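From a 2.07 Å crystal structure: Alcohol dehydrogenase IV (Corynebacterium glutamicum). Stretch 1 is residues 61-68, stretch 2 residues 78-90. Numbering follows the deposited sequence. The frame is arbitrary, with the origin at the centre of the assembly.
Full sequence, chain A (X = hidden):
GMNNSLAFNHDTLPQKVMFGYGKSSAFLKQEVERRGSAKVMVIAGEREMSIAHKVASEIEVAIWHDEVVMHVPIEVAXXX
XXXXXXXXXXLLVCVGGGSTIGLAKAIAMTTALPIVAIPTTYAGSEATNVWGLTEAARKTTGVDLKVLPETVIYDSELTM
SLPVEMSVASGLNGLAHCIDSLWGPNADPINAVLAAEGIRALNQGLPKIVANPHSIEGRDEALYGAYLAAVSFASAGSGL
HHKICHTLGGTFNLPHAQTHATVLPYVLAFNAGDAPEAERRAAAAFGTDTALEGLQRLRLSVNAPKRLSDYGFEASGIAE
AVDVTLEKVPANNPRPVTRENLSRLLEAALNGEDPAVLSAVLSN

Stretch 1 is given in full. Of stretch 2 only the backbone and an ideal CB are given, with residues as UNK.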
# COMPACT_ATOMS: atom_id res chain seq x y z
N VAL A 61 5.92 31.59 5.93
CA VAL A 61 6.94 31.06 5.06
C VAL A 61 8.21 31.85 5.24
O VAL A 61 8.21 33.07 5.05
CB VAL A 61 6.50 31.11 3.63
CG1 VAL A 61 7.68 30.81 2.70
CG2 VAL A 61 5.31 30.11 3.38
N ALA A 62 9.29 31.16 5.58
CA ALA A 62 10.59 31.81 5.80
C ALA A 62 11.27 32.16 4.49
O ALA A 62 11.89 33.20 4.36
CB ALA A 62 11.49 30.90 6.62
N ILE A 63 11.20 31.27 3.52
CA ILE A 63 11.88 31.47 2.24
C ILE A 63 11.00 30.99 1.09
O ILE A 63 10.39 29.92 1.17
CB ILE A 63 13.23 30.66 2.17
CG1 ILE A 63 14.28 31.27 3.09
CG2 ILE A 63 13.73 30.62 0.71
CD1 ILE A 63 14.83 32.68 2.62
N TRP A 64 10.94 31.81 0.03
CA TRP A 64 10.30 31.43 -1.24
C TRP A 64 11.42 31.26 -2.26
O TRP A 64 12.18 32.19 -2.51
CB TRP A 64 9.37 32.53 -1.72
CG TRP A 64 8.33 32.92 -0.74
CD1 TRP A 64 8.43 33.90 0.19
CD2 TRP A 64 7.01 32.40 -0.65
NE1 TRP A 64 7.26 33.99 0.90
CE2 TRP A 64 6.37 33.10 0.39
CE3 TRP A 64 6.32 31.39 -1.31
CZ2 TRP A 64 5.07 32.82 0.78
CZ3 TRP A 64 5.02 31.13 -0.96
CH2 TRP A 64 4.41 31.84 0.10
N HIS A 65 11.55 30.07 -2.83
CA HIS A 65 12.65 29.77 -3.71
C HIS A 65 12.11 29.38 -5.06
O HIS A 65 11.36 28.40 -5.16
CB HIS A 65 13.49 28.64 -3.11
CG HIS A 65 14.73 28.32 -3.88
ND1 HIS A 65 15.91 29.02 -3.72
CD2 HIS A 65 14.98 27.37 -4.82
CE1 HIS A 65 16.83 28.52 -4.53
NE2 HIS A 65 16.29 27.52 -5.20
N ASP A 66 12.46 30.15 -6.10
CA ASP A 66 11.93 29.89 -7.43
C ASP A 66 12.89 29.36 -8.48
O ASP A 66 12.46 29.11 -9.63
CB ASP A 66 11.11 31.07 -7.96
CG ASP A 66 11.96 32.32 -8.25
OD1 ASP A 66 13.21 32.28 -8.21
OD2 ASP A 66 11.34 33.37 -8.51
N GLU A 67 14.14 29.07 -8.10
CA GLU A 67 15.08 28.52 -9.09
C GLU A 67 14.87 27.04 -9.31
O GLU A 67 15.56 26.22 -8.75
CB GLU A 67 16.55 28.82 -8.76
CG GLU A 67 17.45 28.38 -9.91
CD GLU A 67 18.94 28.58 -9.68
OE1 GLU A 67 19.38 28.72 -8.52
OE2 GLU A 67 19.67 28.53 -10.68
N VAL A 68 13.91 26.71 -10.15
CA VAL A 68 13.58 25.35 -10.47
C VAL A 68 14.02 25.16 -11.90
O VAL A 68 13.67 25.94 -12.76
CB VAL A 68 12.07 25.10 -10.33
CG1 VAL A 68 11.66 23.72 -10.87
CG2 VAL A 68 11.64 25.30 -8.88
N UNK A 78 22.93 22.69 -5.45
CA UNK A 78 23.88 23.24 -4.46
C UNK A 78 23.46 24.62 -3.92
O UNK A 78 23.56 24.86 -2.71
CB UNK A 78 25.27 23.35 -5.09
N UNK A 79 22.99 25.51 -4.80
CA UNK A 79 22.43 26.81 -4.34
C UNK A 79 21.21 26.61 -3.44
O UNK A 79 21.12 27.22 -2.40
CB UNK A 79 22.04 27.68 -5.54
N UNK A 80 20.28 25.74 -3.85
CA UNK A 80 19.06 25.47 -3.04
C UNK A 80 19.42 24.92 -1.66
O UNK A 80 18.82 25.31 -0.65
CB UNK A 80 18.14 24.48 -3.76
N UNK A 81 20.44 24.06 -1.59
CA UNK A 81 20.83 23.45 -0.32
C UNK A 81 21.39 24.51 0.60
O UNK A 81 21.14 24.48 1.78
CB UNK A 81 21.85 22.33 -0.53
N UNK A 82 22.17 25.42 0.03
CA UNK A 82 22.77 26.51 0.80
C UNK A 82 21.69 27.44 1.40
O UNK A 82 21.77 27.82 2.57
CB UNK A 82 23.72 27.31 -0.09
N UNK A 83 20.72 27.83 0.58
CA UNK A 83 19.57 28.63 1.06
C UNK A 83 18.89 27.93 2.26
O UNK A 83 18.67 28.54 3.33
CB UNK A 83 18.56 28.84 -0.07
N UNK A 84 18.61 26.63 2.09
CA UNK A 84 18.02 25.82 3.16
C UNK A 84 18.84 25.88 4.45
O UNK A 84 18.32 26.21 5.53
CB UNK A 84 17.89 24.37 2.70
N UNK A 85 20.12 25.56 4.34
CA UNK A 85 20.98 25.50 5.49
C UNK A 85 21.25 26.91 6.10
O UNK A 85 21.19 27.08 7.31
CB UNK A 85 22.30 24.83 5.10
N UNK A 86 21.55 27.89 5.25
CA UNK A 86 21.83 29.26 5.73
C UNK A 86 20.66 29.87 6.50
O UNK A 86 20.86 30.67 7.41
CB UNK A 86 22.18 30.17 4.55
N UNK A 87 19.44 29.50 6.12
CA UNK A 87 18.25 30.09 6.70
C UNK A 87 17.64 29.21 7.77
O UNK A 87 16.55 29.49 8.27
CB UNK A 87 17.22 30.37 5.61
N UNK A 88 18.34 28.13 8.11
CA UNK A 88 17.90 27.23 9.14
C UNK A 88 16.48 26.73 8.89
O UNK A 88 15.68 26.57 9.81
CB UNK A 88 17.99 27.92 10.50
N UNK A 89 16.23 26.43 7.65
CA UNK A 89 14.97 25.86 7.24
C UNK A 89 14.71 24.53 7.95
O UNK A 89 15.61 23.74 8.16
CB UNK A 89 14.95 25.67 5.72
N UNK A 90 13.46 24.30 8.34
CA UNK A 90 13.12 23.07 9.00
C UNK A 90 12.02 22.27 8.29
O UNK A 90 11.67 21.17 8.73
CB UNK A 90 12.69 23.38 10.44

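Strand 63-65 and the helix running through position 86 lie almost antiparallel, at 176°, their axes 10.4 Å apart at closest approach. Every second residue of the strand, Ile 63 and His 65, and then Glu 67 beyond it, points its CA-to-CB bond toward the helix.

Position 78 has nothing of stretch 1 within 5.5 Å of its ideal CB, and almost any helix-compatible residue would suit it. It is Glu 78.

Position 79 points toward stretch 1, and its ideal CB lies 4.1 Å from Glu 67 OE1. A carboxylate this near calls for a donor, preferably a positive one; lysine or arginine would serve. The deposited residue is Arg 79. Its guanidinium meets the carboxylate along its edge in a paired salt bridge: NE donates to Glu 67 OE1 at 2.8 Å, nearly straight at 173°, and NH2 to Glu 67 OE2, at 2.8 Å but more bent at 150°.

At position 80 the CB points sideways, yet the ideal CB is 3.8 Å from His 65 NE2. Little room remains on the histidine side, which favours a small residue, alanine, glycine or serine. Ala 80 is found, its CB oblique to the ring.

Positions 81 and 82 are out of reach of stretch 1, which leaves their choice open. Arg 81 forms a salt bridge one turn back, NH1 to Glu 78 OE2 at 2.7 Å; position 82 is Ala 82.

Position 83 points toward the strand, its ideal CB 4.5 Å from His 65 ND1 and 5.2 Å from Ile 63 CG2. A medium apolar side chain, valine, isoleucine or leucine, would fill this space. Val 83, with chi1 t, reaches both neighbours: CG1 packs against Ile 63 CG2 at 3.7 Å, and CG1 and CG2 both lie near His 65 ND1, at 4.4 and 4.2 Å.

Positions 84, 85 and 86 find no partner in stretch 1, so any residue that tolerates a helix would do; they are Ala 84, Thr 85 and Asp 86.

Position 87 is the first to leave helical angles, at -99/7, and its ideal CB points toward Ile 63, 4.0 Å from CG1. Asparagine, serine or an apolar residue could suit such a helix exit. Asn 87 turns its amide back to the helix, ND2 donating to Val 83 O at 2.8 Å, and the same ND2 lies 3.7 Å from Ile 63 CD1.

Position 88 has phi/psi of 54/42, a left-handed conformation that glycine or asparagine adopts most readily. Glu 88 takes it here, without contacting stretch 1.

At position 89 the CB points sideways and only a longer side chain could reach the strand; leucine, isoleucine or methionine would suit its apolar neighbours. Ile 89 extends CD1 to Ala 62 CB at 4.0 Å and to Ile 63 CG1 at 4.1 Å.

Position 90 is out of reach and unconstrained by stretch 1; Asp 90 is hydrogen-bonded elsewhere in the structure.

Stretch 2 78-90: ERARAVATDNEID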
# COMPACT_ATOMS: atom_id res chain seq x y z
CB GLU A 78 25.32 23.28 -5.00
CG GLU A 78 25.98 21.89 -5.04
CD GLU A 78 26.30 21.36 -3.64
OE1 GLU A 78 27.28 21.82 -3.05
OE2 GLU A 78 25.58 20.48 -3.14
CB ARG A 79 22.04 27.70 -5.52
CG ARG A 79 23.23 28.43 -6.15
CD ARG A 79 22.76 29.44 -7.22
NE ARG A 79 22.20 28.78 -8.42
CZ ARG A 79 22.92 28.31 -9.44
NH1 ARG A 79 24.25 28.32 -9.40
NH2 ARG A 79 22.32 27.77 -10.47
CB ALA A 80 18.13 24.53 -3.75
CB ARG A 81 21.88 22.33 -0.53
CG ARG A 81 21.31 21.06 -1.13
CD ARG A 81 22.37 20.24 -1.84
NE ARG A 81 21.83 18.98 -2.43
CZ ARG A 81 22.51 18.21 -3.29
NH1 ARG A 81 23.71 18.56 -3.72
NH2 ARG A 81 21.96 17.10 -3.76
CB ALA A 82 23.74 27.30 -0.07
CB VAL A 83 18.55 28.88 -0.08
CG1 VAL A 83 17.25 29.48 0.46
CG2 VAL A 83 19.16 29.81 -1.14
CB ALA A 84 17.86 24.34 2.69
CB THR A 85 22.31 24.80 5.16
OG1 THR A 85 22.97 25.51 4.12
CG2 THR A 85 22.08 23.39 4.70
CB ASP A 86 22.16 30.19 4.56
CG ASP A 86 23.53 29.90 3.94
OD1 ASP A 86 24.29 29.09 4.51
OD2 ASP A 86 23.82 30.49 2.88
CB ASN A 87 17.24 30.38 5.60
CG ASN A 87 17.66 31.55 4.74
OD1 ASN A 87 17.54 32.70 5.15
ND2 ASN A 87 18.10 31.27 3.52
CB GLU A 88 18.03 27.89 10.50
CG GLU A 88 19.47 28.25 10.79
CD GLU A 88 19.62 29.08 12.04
OE1 GLU A 88 19.04 30.18 12.10
OE2 GLU A 88 20.34 28.64 12.95
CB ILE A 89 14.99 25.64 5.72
CG1 ILE A 89 15.04 26.99 5.00
CG2 ILE A 89 13.79 24.85 5.28
CD1 ILE A 89 13.87 27.95 5.38
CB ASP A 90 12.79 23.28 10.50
CG ASP A 90 11.51 24.07 10.74
OD1 ASP A 90 10.89 24.55 9.78
OD2 ASP A 90 11.13 24.22 11.94
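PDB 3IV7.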